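Local coordinates for protein polymerase X (Deinococcus radiodurans, PDB 2W9M) that probably catalyses template-directed DNA synthesis from deoxyribonucleoside triphosphates as a family X polymerase, and holds three zinc ions in a PHP domain, at residues A[328-339]-A[356-364]; A[417-428]-A[448-456]. One frame throughout, in Å; residues are numbered along the deposited sequence.

Contact 1. Residues A[328-339]-A[356-364]. With ZN (zinc ion), chain C; ZN (zinc ion), chain D.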
loop_
_atom_site.group_PDB
_atom_site.type_symbol
_atom_site.label_atom_id
_atom_site.label_comp_id
_atom_site.label_asym_id
_atom_site.label_seq_id
_atom_site.Cartn_x
_atom_site.Cartn_y
_atom_site.Cartn_z
ATOM N N ARG A 328 1.125 1.290 -18.339
ATOM C CA ARG A 328 1.143 2.533 -19.099
ATOM C C ARG A 328 0.377 3.632 -18.370
ATOM O O ARG A 328 0.833 4.771 -18.288
ATOM C CB ARG A 328 0.556 2.317 -20.495
ATOM C CG ARG A 328 1.355 1.357 -21.365
ATOM C CD ARG A 328 0.872 1.411 -22.804
ATOM N NE ARG A 328 1.574 0.469 -23.673
ATOM C CZ ARG A 328 1.246 0.237 -24.942
ATOM N NH1 ARG A 328 0.223 0.880 -25.495
ATOM N NH2 ARG A 328 1.939 -0.639 -25.662
ATOM N N GLY A 329 -0.787 3.285 -17.836
ATOM C CA GLY A 329 -1.622 4.252 -17.153
ATOM C C GLY A 329 -1.514 4.157 -15.647
ATOM O O GLY A 329 -1.768 3.099 -15.069
ATOM N N MET A 330 -1.134 5.262 -15.012
ATOM C CA MET A 330 -1.035 5.321 -13.555
ATOM C C MET A 330 -2.234 6.047 -12.953
ATOM O O MET A 330 -2.187 7.253 -12.710
ATOM C CB MET A 330 0.269 5.998 -13.134
ATOM C CG MET A 330 1.520 5.218 -13.518
ATOM S SD MET A 330 1.958 3.929 -12.332
ATOM C CE MET A 330 0.618 2.759 -12.558
ATOM N N ILE A 331 -3.312 5.309 -12.712
ATOM C CA ILE A 331 -4.557 5.932 -12.276
ATOM C C ILE A 331 -4.754 5.857 -10.767
ATOM O O ILE A 331 -4.014 5.164 -10.061
ATOM C CB ILE A 331 -5.787 5.335 -12.994
ATOM C CG1 ILE A 331 -6.012 3.883 -12.565
ATOM C CG2 ILE A 331 -5.630 5.455 -14.509
ATOM C CD1 ILE A 331 -7.258 3.253 -13.171
ATOM N N HIS A 332 -5.761 6.584 -10.290
ATOM C CA HIS A 332 -6.038 6.708 -8.865
ATOM C C HIS A 332 -4.840 7.290 -8.110
ATOM O O HIS A 332 -4.204 6.616 -7.309
ATOM C CB HIS A 332 -6.475 5.362 -8.279
ATOM C CG HIS A 332 -6.961 5.454 -6.871
ATOM N ND1 HIS A 332 -7.150 4.341 -6.073
ATOM C CD2 HIS A 332 -7.279 6.520 -6.103
ATOM C CE1 HIS A 332 -7.574 4.723 -4.885
ATOM N NE2 HIS A 332 -7.662 6.044 -4.874
ATOM N N THR A 333 -4.540 8.554 -8.388
ATOM C CA THR A 333 -3.482 9.273 -7.694
ATOM C C THR A 333 -4.089 10.508 -7.032
ATOM O O THR A 333 -5.151 10.972 -7.444
ATOM C CB THR A 333 -2.385 9.719 -8.665
ATOM O OG1 THR A 333 -2.948 10.612 -9.632
ATOM C CG2 THR A 333 -1.778 8.521 -9.384
ATOM N N HIS A 334 -3.429 11.035 -6.006
ATOM C CA HIS A 334 -3.944 12.208 -5.302
ATOM C C HIS A 334 -3.017 13.410 -5.434
ATOM O O HIS A 334 -1.806 13.260 -5.576
ATOM C CB HIS A 334 -4.210 11.888 -3.828
ATOM C CG HIS A 334 -5.310 10.896 -3.621
ATOM N ND1 HIS A 334 -6.585 11.261 -3.251
ATOM C CD2 HIS A 334 -5.327 9.546 -3.750
ATOM C CE1 HIS A 334 -7.342 10.182 -3.157
ATOM N NE2 HIS A 334 -6.600 9.129 -3.456
ATOM N N SER A 335 -3.604 14.601 -5.395
ATOM C CA SER A 335 -2.854 15.837 -5.560
ATOM C C SER A 335 -3.127 16.801 -4.413
ATOM O O SER A 335 -3.885 16.500 -3.489
ATOM C CB SER A 335 -3.237 16.516 -6.875
ATOM O OG SER A 335 -4.526 17.109 -6.784
ATOM N N THR A 336 -2.513 17.974 -4.497
ATOM C CA THR A 336 -2.724 19.044 -3.530
ATOM C C THR A 336 -4.196 19.454 -3.391
ATOM O O THR A 336 -4.614 19.918 -2.329
ATOM C CB THR A 336 -1.848 20.259 -3.879
ATOM O OG1 THR A 336 -0.641 20.200 -3.107
ATOM C CG2 THR A 336 -2.575 21.558 -3.578
ATOM N N TRP A 337 -4.976 19.269 -4.456
ATOM C CA TRP A 337 -6.415 19.542 -4.421
ATOM C C TRP A 337 -7.116 18.791 -3.289
ATOM O O TRP A 337 -8.092 19.274 -2.717
ATOM C CB TRP A 337 -7.070 19.163 -5.754
ATOM C CG TRP A 337 -6.769 20.112 -6.859
ATOM C CD1 TRP A 337 -5.698 20.076 -7.705
ATOM C CD2 TRP A 337 -7.549 21.245 -7.246
ATOM N NE1 TRP A 337 -5.764 21.118 -8.596
ATOM C CE2 TRP A 337 -6.891 21.855 -8.332
ATOM C CE3 TRP A 337 -8.742 21.807 -6.778
ATOM C CZ2 TRP A 337 -7.383 22.998 -8.959
ATOM C CZ3 TRP A 337 -9.230 22.946 -7.401
ATOM C CH2 TRP A 337 -8.552 23.527 -8.479
ATOM N N SER A 338 -6.618 17.599 -2.980
ATOM C CA SER A 338 -7.216 16.751 -1.958
ATOM C C SER A 338 -6.286 16.665 -0.745
ATOM O O SER A 338 -6.000 17.672 -0.092
ATOM C CB SER A 338 -7.467 15.354 -2.532
ATOM O OG SER A 338 -8.488 14.679 -1.827
ATOM N N ASP A 339 -5.808 15.458 -0.457
ATOM C CA ASP A 339 -4.859 15.254 0.625
ATOM C C ASP A 339 -3.503 14.766 0.115
ATOM O O ASP A 339 -2.769 14.099 0.832
ATOM C CB ASP A 339 -5.425 14.296 1.676
ATOM C CG ASP A 339 -5.664 12.898 1.132
ATOM O OD1 ASP A 339 -5.629 12.719 -0.104
ATOM O OD2 ASP A 339 -5.890 11.972 1.945
ATOM N N HIS A 356 6.089 5.691 -17.532
ATOM C CA HIS A 356 4.700 5.378 -17.844
ATOM C C HIS A 356 4.153 6.347 -18.886
ATOM O O HIS A 356 4.851 7.262 -19.321
ATOM C CB HIS A 356 3.845 5.377 -16.575
ATOM C CG HIS A 356 4.419 4.551 -15.464
ATOM N ND1 HIS A 356 4.474 3.175 -15.510
ATOM C CD2 HIS A 356 4.970 4.907 -14.278
ATOM C CE1 HIS A 356 5.031 2.719 -14.401
ATOM N NE2 HIS A 356 5.343 3.751 -13.638
ATOM N N GLU A 357 2.902 6.147 -19.283
ATOM C CA GLU A 357 2.332 6.887 -20.402
ATOM C C GLU A 357 1.412 8.037 -19.991
ATOM O O GLU A 357 1.509 9.129 -20.542
ATOM C CB GLU A 357 1.599 5.934 -21.346
ATOM C CG GLU A 357 0.838 6.626 -22.460
ATOM C CD GLU A 357 0.305 5.648 -23.492
ATOM O OE1 GLU A 357 -0.781 5.920 -24.054
ATOM O OE2 GLU A 357 0.970 4.611 -23.733
ATOM N N PHE A 358 0.522 7.800 -19.034
ATOM C CA PHE A 358 -0.421 8.841 -18.627
ATOM C C PHE A 358 -0.814 8.759 -17.150
ATOM O O PHE A 358 -0.658 7.720 -16.510
ATOM C CB PHE A 358 -1.666 8.845 -19.532
ATOM C CG PHE A 358 -2.570 7.654 -19.342
ATOM C CD1 PHE A 358 -2.310 6.456 -19.990
ATOM C CD2 PHE A 358 -3.687 7.737 -18.525
ATOM C CE1 PHE A 358 -3.144 5.359 -19.820
ATOM C CE2 PHE A 358 -4.525 6.645 -18.351
ATOM C CZ PHE A 358 -4.249 5.456 -18.997
ATOM N N LEU A 359 -1.313 9.873 -16.621
ATOM C CA LEU A 359 -1.680 9.969 -15.211
ATOM C C LEU A 359 -3.188 9.985 -15.026
ATOM O O LEU A 359 -3.908 10.670 -15.746
ATOM C CB LEU A 359 -1.087 11.233 -14.584
ATOM C CG LEU A 359 -1.521 11.557 -13.150
ATOM C CD1 LEU A 359 -0.768 10.704 -12.137
ATOM C CD2 LEU A 359 -1.311 13.032 -12.858
ATOM N N GLY A 360 -3.657 9.228 -14.043
ATOM C CA GLY A 360 -5.060 9.220 -13.690
ATOM C C GLY A 360 -5.318 9.995 -12.414
ATOM O O GLY A 360 -4.936 9.579 -11.320
ATOM N N THR A 361 -5.966 11.139 -12.566
ATOM C CA THR A 361 -6.375 11.971 -11.446
ATOM C C THR A 361 -7.506 11.295 -10.676
ATOM O O THR A 361 -8.352 10.639 -11.277
ATOM C CB THR A 361 -6.842 13.346 -11.967
ATOM O OG1 THR A 361 -5.708 14.212 -12.087
ATOM C CG2 THR A 361 -7.868 13.969 -11.034
ATOM N N ALA A 362 -7.521 11.448 -9.354
ATOM C CA ALA A 362 -8.560 10.826 -8.528
ATOM C C ALA A 362 -8.551 11.294 -7.073
ATOM O O ALA A 362 -8.310 10.504 -6.161
ATOM C CB ALA A 362 -8.452 9.307 -8.595
ATOM N N ASP A 363 -8.824 12.576 -6.858
ATOM C CA ASP A 363 -8.872 13.136 -5.510
ATOM C C ASP A 363 -10.204 12.810 -4.834
ATOM O O ASP A 363 -11.171 12.449 -5.504
ATOM C CB ASP A 363 -8.622 14.650 -5.557
ATOM C CG ASP A 363 -7.155 14.990 -5.795
ATOM O OD1 ASP A 363 -6.318 14.639 -4.936
ATOM O OD2 ASP A 363 -6.833 15.599 -6.836
ATOM N N HIS A 364 -10.251 12.919 -3.508
ATOM C CA HIS A 364 -11.460 12.574 -2.767
ATOM C C HIS A 364 -12.576 13.567 -3.037
ATOM O O HIS A 364 -12.356 14.630 -3.620
ATOM C CB HIS A 364 -11.203 12.538 -1.263
ATOM C CG HIS A 364 -10.042 11.688 -0.868
ATOM N ND1 HIS A 364 -10.163 10.342 -0.607
ATOM C CD2 HIS A 364 -8.738 11.996 -0.687
ATOM C CE1 HIS A 364 -8.977 9.855 -0.287
ATOM N NE2 HIS A 364 -8.096 10.837 -0.330
HETATM ZN ZN ZN C . -6.259 10.290 0.436
HETATM ZN ZN ZN D . -7.312 7.031 -2.864
HETATM O O HOH W 1 -5.194 13.672 -8.254
#

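Contact 2. Residues A[417-428]-A[448-456]. With ZN (zinc ion), chain E.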
loop_
_atom_site.group_PDB
_atom_site.type_symbol
_atom_site.label_atom_id
_atom_site.label_comp_id
_atom_site.label_asym_id
_atom_site.label_seq_id
_atom_site.Cartn_x
_atom_site.Cartn_y
_atom_site.Cartn_z
ATOM N N LEU A 417 -20.616 13.224 -12.125
ATOM C CA LEU A 417 -19.844 12.035 -12.473
ATOM C C LEU A 417 -19.698 11.905 -13.983
ATOM O O LEU A 417 -18.781 11.244 -14.473
ATOM C CB LEU A 417 -20.517 10.772 -11.917
ATOM C CG LEU A 417 -20.663 10.680 -10.397
ATOM C CD1 LEU A 417 -21.353 9.385 -9.994
ATOM C CD2 LEU A 417 -19.302 10.800 -9.734
ATOM N N GLY A 418 -20.615 12.530 -14.718
ATOM C CA GLY A 418 -20.620 12.457 -16.170
ATOM C C GLY A 418 -19.546 13.298 -16.838
ATOM O O GLY A 418 -19.220 13.078 -18.005
ATOM N N GLU A 419 -18.998 14.265 -16.104
ATOM C CA GLU A 419 -17.934 15.121 -16.621
ATOM C C GLU A 419 -16.577 14.423 -16.588
ATOM O O GLU A 419 -15.633 14.843 -17.260
ATOM C CB GLU A 419 -17.836 16.412 -15.807
ATOM C CG GLU A 419 -18.925 17.434 -16.074
ATOM C CD GLU A 419 -18.541 18.823 -15.580
ATOM O OE1 GLU A 419 -19.048 19.241 -14.510
ATOM O OE2 GLU A 419 -17.724 19.492 -16.257
ATOM N N LEU A 420 -16.484 13.359 -15.799
ATOM C CA LEU A 420 -15.212 12.693 -15.552
ATOM C C LEU A 420 -14.881 11.657 -16.628
ATOM O O LEU A 420 -15.770 11.075 -17.254
ATOM C CB LEU A 420 -15.228 12.045 -14.163
ATOM C CG LEU A 420 -15.384 13.028 -12.998
ATOM C CD1 LEU A 420 -15.727 12.319 -11.699
ATOM C CD2 LEU A 420 -14.123 13.858 -12.839
ATOM N N ASP A 421 -13.591 11.430 -16.839
ATOM C CA ASP A 421 -13.150 10.411 -17.780
ATOM C C ASP A 421 -13.291 9.022 -17.169
ATOM O O ASP A 421 -13.509 8.043 -17.880
ATOM C CB ASP A 421 -11.707 10.669 -18.205
ATOM C CG ASP A 421 -11.541 12.005 -18.906
ATOM O OD1 ASP A 421 -12.510 12.460 -19.554
ATOM O OD2 ASP A 421 -10.448 12.602 -18.806
ATOM N N TYR A 422 -13.168 8.948 -15.845
ATOM C CA TYR A 422 -13.368 7.700 -15.121
ATOM C C TYR A 422 -13.672 7.958 -13.648
ATOM O O TYR A 422 -13.259 8.974 -13.090
ATOM C CB TYR A 422 -12.159 6.773 -15.272
ATOM C CG TYR A 422 -11.004 7.110 -14.362
ATOM C CD1 TYR A 422 -10.621 6.245 -13.342
ATOM C CD2 TYR A 422 -10.293 8.287 -14.523
ATOM C CE1 TYR A 422 -9.561 6.548 -12.507
ATOM C CE2 TYR A 422 -9.235 8.595 -13.699
ATOM C CZ TYR A 422 -8.873 7.723 -12.693
ATOM O OH TYR A 422 -7.819 8.034 -11.872
ATOM N N VAL A 423 -14.403 7.029 -13.034
ATOM C CA VAL A 423 -14.831 7.147 -11.649
ATOM C C VAL A 423 -14.352 5.973 -10.797
ATOM O O VAL A 423 -14.589 4.819 -11.139
ATOM C CB VAL A 423 -16.361 7.183 -11.557
ATOM C CG1 VAL A 423 -16.799 7.324 -10.106
ATOM C CG2 VAL A 423 -16.921 8.313 -12.420
ATOM N N VAL A 424 -13.684 6.275 -9.687
ATOM C CA VAL A 424 -13.339 5.263 -8.693
ATOM C C VAL A 424 -14.306 5.396 -7.523
ATOM O O VAL A 424 -14.599 6.511 -7.090
ATOM C CB VAL A 424 -11.891 5.440 -8.166
ATOM C CG1 VAL A 424 -11.571 4.402 -7.086
ATOM C CG2 VAL A 424 -10.880 5.359 -9.303
ATOM N N VAL A 425 -14.815 4.274 -7.020
ATOM C CA VAL A 425 -15.651 4.298 -5.819
ATOM C C VAL A 425 -14.962 3.589 -4.664
ATOM O O VAL A 425 -14.254 2.602 -4.861
ATOM C CB VAL A 425 -17.042 3.680 -6.055
ATOM C CG1 VAL A 425 -17.759 4.422 -7.165
ATOM C CG2 VAL A 425 -16.924 2.205 -6.379
ATOM N N SER A 426 -15.166 4.098 -3.453
ATOM C CA SER A 426 -14.444 3.594 -2.292
ATOM C C SER A 426 -15.185 3.876 -0.997
ATOM O O SER A 426 -15.952 4.833 -0.909
ATOM C CB SER A 426 -13.055 4.235 -2.216
ATOM O OG SER A 426 -12.269 3.897 -3.346
ATOM N N VAL A 427 -14.938 3.040 0.006
ATOM C CA VAL A 427 -15.443 3.267 1.353
ATOM C C VAL A 427 -14.388 3.990 2.187
ATOM O O VAL A 427 -13.227 3.585 2.218
ATOM C CB VAL A 427 -15.802 1.940 2.053
ATOM C CG1 VAL A 427 -16.396 2.206 3.424
ATOM C CG2 VAL A 427 -16.769 1.138 1.208
ATOM N N HIS A 428 -14.797 5.066 2.850
ATOM C CA HIS A 428 -13.912 5.823 3.730
ATOM C C HIS A 428 -14.637 6.217 5.019
ATOM O O HIS A 428 -14.167 7.064 5.785
ATOM C CB HIS A 428 -13.392 7.077 3.024
ATOM C CG HIS A 428 -12.285 6.812 2.051
ATOM N ND1 HIS A 428 -11.039 6.367 2.442
ATOM C CD2 HIS A 428 -12.228 6.953 0.705
ATOM C CE1 HIS A 428 -10.269 6.231 1.377
ATOM N NE2 HIS A 428 -10.967 6.578 0.311
ATOM N N HIS A 448 -23.468 0.852 -10.154
ATOM C CA HIS A 448 -23.774 2.153 -10.746
ATOM C C HIS A 448 -23.366 2.144 -12.218
ATOM O O HIS A 448 -22.382 1.512 -12.586
ATOM C CB HIS A 448 -23.039 3.256 -9.979
ATOM C CG HIS A 448 -23.496 4.644 -10.307
ATOM N ND1 HIS A 448 -23.144 5.291 -11.474
ATOM C CD2 HIS A 448 -24.246 5.525 -9.603
ATOM C CE1 HIS A 448 -23.674 6.501 -11.481
ATOM N NE2 HIS A 448 -24.347 6.668 -10.356
ATOM N N PRO A 449 -24.137 2.827 -13.070
ATOM C CA PRO A 449 -23.854 2.864 -14.511
ATOM C C PRO A 449 -22.536 3.560 -14.863
ATOM O O PRO A 449 -21.944 3.240 -15.892
ATOM C CB PRO A 449 -25.030 3.671 -15.083
ATOM C CG PRO A 449 -26.098 3.587 -14.058
ATOM C CD PRO A 449 -25.408 3.488 -12.733
ATOM N N LEU A 450 -22.087 4.493 -14.029
ATOM C CA LEU A 450 -20.920 5.309 -14.361
ATOM C C LEU A 450 -19.617 4.868 -13.676
ATOM O O LEU A 450 -18.533 5.313 -14.049
ATOM C CB LEU A 450 -21.205 6.785 -14.061
ATOM C CG LEU A 450 -22.292 7.449 -14.913
ATOM C CD1 LEU A 450 -22.352 8.948 -14.643
ATOM C CD2 LEU A 450 -22.040 7.187 -16.384
ATOM N N VAL A 451 -19.724 3.995 -12.683
ATOM C CA VAL A 451 -18.556 3.528 -11.943
ATOM C C VAL A 451 -17.635 2.704 -12.826
ATOM O O VAL A 451 -18.097 1.830 -13.550
ATOM C CB VAL A 451 -18.975 2.663 -10.744
ATOM C CG1 VAL A 451 -17.756 2.058 -10.072
ATOM C CG2 VAL A 451 -19.774 3.494 -9.758
ATOM N N THR A 452 -16.334 2.966 -12.760
ATOM C CA THR A 452 -15.390 2.176 -13.544
ATOM C C THR A 452 -14.488 1.266 -12.705
ATOM O O THR A 452 -14.211 0.138 -13.105
ATOM C CB THR A 452 -14.565 3.044 -14.519
ATOM O OG1 THR A 452 -13.211 2.584 -14.545
ATOM C CG2 THR A 452 -14.581 4.475 -14.091
ATOM N N VAL A 453 -14.051 1.744 -11.542
ATOM C CA VAL A 453 -13.184 0.955 -10.671
ATOM C C VAL A 453 -13.648 0.960 -9.216
ATOM O O VAL A 453 -14.056 1.996 -8.691
ATOM C CB VAL A 453 -11.729 1.472 -10.706
ATOM C CG1 VAL A 453 -10.805 0.534 -9.932
ATOM C CG2 VAL A 453 -11.251 1.626 -12.128
ATOM N N LEU A 454 -13.575 -0.202 -8.571
ATOM C CA LEU A 454 -13.783 -0.312 -7.129
ATOM C C LEU A 454 -12.450 -0.178 -6.380
ATOM O O LEU A 454 -11.571 -1.029 -6.517
ATOM C CB LEU A 454 -14.438 -1.654 -6.779
ATOM C CG LEU A 454 -14.430 -2.009 -5.289
ATOM C CD1 LEU A 454 -15.249 -1.008 -4.473
ATOM C CD2 LEU A 454 -14.938 -3.415 -5.060
ATOM N N GLY A 455 -12.300 0.886 -5.593
ATOM C CA GLY A 455 -11.073 1.110 -4.840
ATOM C C GLY A 455 -10.921 0.187 -3.636
ATOM O O GLY A 455 -11.919 -0.228 -3.050
ATOM N N HIS A 456 -9.674 -0.123 -3.272
ATOM C CA HIS A 456 -9.340 -1.019 -2.152
ATOM C C HIS A 456 -10.541 -1.707 -1.496
ATOM O O HIS A 456 -10.980 -1.309 -0.417
ATOM C CB HIS A 456 -8.525 -0.265 -1.097
ATOM C CG HIS A 456 -9.044 1.104 -0.808
ATOM N ND1 HIS A 456 -10.162 1.330 -0.039
ATOM C CD2 HIS A 456 -8.601 2.327 -1.194
ATOM C CE1 HIS A 456 -10.388 2.630 0.042
ATOM N NE2 HIS A 456 -9.452 3.255 -0.653
HETATM ZN ZN ZN E . -9.067 5.646 -0.900
#

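Contact 1. Residues A[328-339]-A[356-364]
Strands 329-331 and 358-361 run parallel, their short axes 4.3 Å apart and 17° askew, pairing Gly329 with Phe358 and Met330 with Leu359 before a beta bulge moves the register by one residue. Arg328 O accepts from both Glu357 N and Phe358 N. CA of Gly329 lies over the face of the Phe358 ring, a CH-pi contact 3.5 Å from the ring centroid; the ring lies where a CB on Gly329 would point. Met330, bent along its chain, sets SD 3.7 Å from the centroid of the His356 ring, over its face, while ND1 of that ring bonds Leu327 O. Past the bulge Thr333 grips Gly360 O twice: its N approaches almost in line with the carbonyl, and OG1, tucked between backbone N and carbonyl carbon (chi1 62°), comes from above the carbonyl plane, 2.8 Å from Gly360 O. Ser335 OG donates to the syn side of Asp363 OD2 and accepts from Trp337 N in an ST turn; Ser338 OG takes the N-H of His364. The His334 and His364 rings form an offset stack, planes 30° apart, yet serve different metals: NE2 of His334 joins NE2 of His332 on one zinc ion, NE2 of His364 joins both Asp339 oxygens on another. Glu487, bonded to ND1 of His332, probably sets that ring's rotation, while the Ser335-Asp363 and Ser338-His364 bonds probably hold the two ligand-bearing loops together.

Contact 2. Residues A[417-428]-A[448-456]
Val423 O is gripped by two successive amides, Thr452 N at 3.0 Å and Val453 N at 3.1 Å from it, both in its carbonyl plane. The parallel ladder continues from Val425 N to Val453 O and closes with the 2.7 Å bond from Gly455 N to Val425 O, nearly straight on to the carbonyl. Beside it the valines interlock: CG1 of Val425 presses on CG2 of Val451 at 3.4 Å, and CG2 of Val425 lies against CG1 of Val451 and, more loosely, Leu454 CD1. Gly455 CA passes close to Ser426 OG, which is hydrogen-bonded to Glu401. Beyond the strands the edge of the His456 ring is turned, offset, toward the face of His428, planes 72° apart, and NE2 of His428 and NE2 of His456 each bind the same zinc ion at 2.4 Å; Glu401 is the third ligand. ND1, the other nitrogen of the His428 ring, bonds Gly90 O. At the other end CB of Leu417 meets CD1 of Leu450 at 3.8 Å. His448, with CG anti to its N (chi1 -168°), offers ND1 in the ring plane to Leu450 N, 2.9 Å away, and bonds Asp414 through NE2. A phenylalanine replacing His448 would probably leave the Leu450 N-H and the Asp414 carboxylate without their ring-nitrogen mates and let the turn through Pro449 shift. Helix 435-446 makes the beta-alpha-beta crossover and packs Leu442 and Val446 on Leu454, strand 396-403 flanks 422-426 on its other edge, and Arg560 of helix 549-561 touches Val423 and Leu450.

In the fold
Contacts 1 and 2 belong to one parallel sheet, their centres about 13 Å apart, with strand 396-403 lying between strands 358-364 and 422-426. Tyr422 of contact 2 spans that gap directly: its OH lies 2.7 Å from Thr361 O and 3.0 Å from His332 N, probable hydrogen bonds both, just where contact 1 bulges. Both contacts open toward the trinuclear zinc site at the C-terminal ends of the strands, as in other PHP domains. Glu401 unites them, one carboxylate oxygen on the zinc ion of His332 and His334, the other on that of His428 and His456. Asp516 completes the former, and His518 joins Asp339 and His364 on the remaining ion.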